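Local coordinates for 3-oxosteroid 1-dehydrogenase (Sterolibacterium denitrificans, PDB 7P18), which probably catalyses, with FAD as cofactor, the 1,2-dehydrogenation of 3-oxosteroids to their 3-oxo-delta1 products, passing the electrons to an acceptor, at residues Tyr109-Arg114 against Arg130-Met135. Residues are numbered along the deposited sequence; the frame is centred on the assembly and turned at random.
Sequences YFPCHR and RTMEPM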
loop_
_atom_site.group_PDB
_atom_site.type_symbol
_atom_site.label_atom_id
_atom_site.label_comp_id
_atom_site.label_asym_id
_atom_site.label_seq_id
_atom_site.Cartn_x
_atom_site.Cartn_y
_atom_site.Cartn_z
ATOM N N TYR A 109 12.245 11.310 5.999
ATOM C CA TYR A 109 11.589 10.162 6.668
ATOM C C TYR A 109 11.945 10.176 8.148
ATOM O O TYR A 109 13.121 10.438 8.467
ATOM C CB TYR A 109 11.971 8.822 6.030
ATOM C CG TYR A 109 11.027 8.448 4.909
ATOM C CD1 TYR A 109 11.205 8.930 3.622
ATOM C CD2 TYR A 109 9.896 7.688 5.169
ATOM C CE1 TYR A 109 10.297 8.674 2.608
ATOM C CE2 TYR A 109 8.989 7.378 4.153
ATOM C CZ TYR A 109 9.173 7.892 2.886
ATOM O OH TYR A 109 8.277 7.616 1.883
ATOM N N PHE A 110 10.985 9.828 8.990
ATOM C CA PHE A 110 11.181 9.666 10.448
ATOM C C PHE A 110 10.357 8.469 10.910
ATOM O O PHE A 110 9.403 8.061 10.228
ATOM C CB PHE A 110 10.792 10.955 11.192
ATOM C CG PHE A 110 9.332 11.318 11.083
ATOM C CD1 PHE A 110 8.836 11.953 9.952
ATOM C CD2 PHE A 110 8.453 11.009 12.089
ATOM C CE1 PHE A 110 7.489 12.276 9.850
ATOM C CE2 PHE A 110 7.104 11.299 11.977
ATOM C CZ PHE A 110 6.626 11.957 10.874
ATOM N N PRO A 111 10.663 7.868 12.074
ATOM C CA PRO A 111 9.964 6.660 12.508
ATOM C C PRO A 111 8.550 6.938 13.028
ATOM O O PRO A 111 8.326 7.986 13.637
ATOM C CB PRO A 111 10.810 6.092 13.672
ATOM C CG PRO A 111 12.151 6.810 13.515
ATOM C CD PRO A 111 11.780 8.199 12.984
ATOM N N CYS A 112 7.637 6.000 12.773
ATOM C CA CYS A 112 6.358 5.866 13.503
ATOM C C CYS A 112 6.617 5.071 14.791
ATOM O O CYS A 112 6.540 3.818 14.790
ATOM C CB CYS A 112 5.303 5.229 12.618
ATOM S SG CYS A 112 5.027 6.156 11.088
ATOM N N HIS A 113 6.958 5.783 15.869
ATOM C CA HIS A 113 7.560 5.210 17.098
ATOM C C HIS A 113 6.629 4.192 17.754
ATOM O O HIS A 113 7.136 3.240 18.419
ATOM C CB HIS A 113 7.955 6.332 18.089
ATOM C CG HIS A 113 8.950 7.278 17.511
ATOM N ND1 HIS A 113 10.264 6.903 17.281
ATOM C CD2 HIS A 113 8.853 8.573 17.142
ATOM C CE1 HIS A 113 10.927 7.899 16.760
ATOM N NE2 HIS A 113 10.076 8.946 16.650
ATOM N N ARG A 114 5.322 4.373 17.605
ATOM C CA ARG A 114 4.332 3.514 18.320
ATOM C C ARG A 114 3.689 2.478 17.390
ATOM O O ARG A 114 2.778 1.745 17.854
ATOM C CB ARG A 114 3.252 4.405 18.947
ATOM C CG ARG A 114 3.780 5.405 19.962
ATOM C CD ARG A 114 2.716 6.453 20.278
ATOM N NE ARG A 114 1.533 5.811 20.825
ATOM C CZ ARG A 114 0.311 6.323 20.818
ATOM N NH1 ARG A 114 0.083 7.538 20.338
ATOM N NH2 ARG A 114 -0.678 5.608 21.328
ATOM N N ARG A 130 10.141 0.554 13.506
ATOM C CA ARG A 130 10.710 0.094 12.205
ATOM C C ARG A 130 9.997 0.789 11.039
ATOM O O ARG A 130 10.653 1.178 10.066
ATOM C CB ARG A 130 10.618 -1.430 12.069
ATOM C CG ARG A 130 11.415 -2.221 13.092
ATOM C CD ARG A 130 11.394 -3.699 12.742
ATOM N NE ARG A 130 12.437 -4.454 13.412
ATOM C CZ ARG A 130 12.380 -5.756 13.712
ATOM N NH1 ARG A 130 11.303 -6.495 13.457
ATOM N NH2 ARG A 130 13.446 -6.333 14.246
ATOM N N THR A 131 8.682 0.940 11.126
ATOM C CA THR A 131 7.874 1.741 10.180
ATOM C C THR A 131 8.336 3.206 10.249
ATOM O O THR A 131 8.455 3.717 11.361
ATOM C CB THR A 131 6.382 1.609 10.473
ATOM O OG1 THR A 131 5.953 0.260 10.278
ATOM C CG2 THR A 131 5.586 2.551 9.600
ATOM N N MET A 132 8.562 3.811 9.091
ATOM C CA MET A 132 8.939 5.227 8.912
ATOM C C MET A 132 7.993 5.879 7.901
ATOM O O MET A 132 7.481 5.170 6.974
ATOM C CB MET A 132 10.383 5.377 8.439
ATOM C CG MET A 132 11.428 4.596 9.265
ATOM S SD MET A 132 13.119 4.922 8.684
ATOM C CE MET A 132 13.452 6.473 9.511
ATOM N N GLU A 133 7.786 7.188 8.064
ATOM C CA GLU A 133 6.908 7.956 7.149
ATOM C C GLU A 133 7.525 9.315 6.827
ATOM O O GLU A 133 8.479 9.771 7.492
ATOM C CB GLU A 133 5.533 8.078 7.779
ATOM C CG GLU A 133 5.450 9.128 8.899
ATOM C CD GLU A 133 4.017 9.515 9.202
ATOM O OE1 GLU A 133 3.191 9.615 8.213
ATOM O OE2 GLU A 133 3.708 9.635 10.415
ATOM N N PRO A 134 7.013 9.971 5.766
ATOM C CA PRO A 134 7.505 11.279 5.349
ATOM C C PRO A 134 6.989 12.447 6.196
ATOM O O PRO A 134 5.844 12.408 6.680
ATOM C CB PRO A 134 6.942 11.487 3.944
ATOM C CG PRO A 134 6.262 10.179 3.572
ATOM C CD PRO A 134 6.005 9.426 4.845
ATOM N N MET A 135 7.844 13.442 6.413
ATOM C CA MET A 135 7.393 14.784 6.858
ATOM C C MET A 135 6.531 15.397 5.737
ATOM O O MET A 135 6.736 15.059 4.533
ATOM C CB MET A 135 8.606 15.680 7.119
ATOM C CG MET A 135 9.469 15.180 8.263
ATOM S SD MET A 135 10.745 16.420 8.686
ATOM C CE MET A 135 9.706 17.606 9.551
#
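P134 lies over one face of the Y109 ring, its CA 4.2 Å above the centre, while CD packs 3.7 Å from Y109 CE2. The puckered pyrrolidine lies alongside the flat ring where the two strands come close at a non-hydrogen-bonded pair, and proline fits, since position 134 owes strand 109-111 no N-H. The phenol OH hydrogen-bonds to the backbone O of G51, so tyrosine both fills the space beside P134 and ends in a polar group that has a partner. An alanine here would probably open a gap beside P134 and leave the G51 carbonyl without its hydroxyl partner.

On the other face of the sheet, E133 extends its chain between F110 and C112. Its CG is wedged 3.6 Å from F110 CZ and 3.7 Å from C112 SG, and chi1 of C112 (-57°) sets that compact sulfur beside its own backbone N. T131 CG2 meets the same sulfur from another direction. The buried carboxylate of E133 is held by T167 OG1 and A166 N. At the other end M135 crosses F110 at about a right angle, CG resting 3.7 Å from CD1. M132, bent at chi3, brings CE beside the F110 backbone and P111 CD.

F110 and E133 also exchange two backbone bonds, and C112 N adds a third, 2.8 Å to T131 O. The 142° angle between strands 109-111 and 131-134 shows a marked twist. This is an antiparallel pair in a small curled sheet, whose strand 131-138 also pairs with 53-54 beside FAD-binding A52, bordering the steroid pocket.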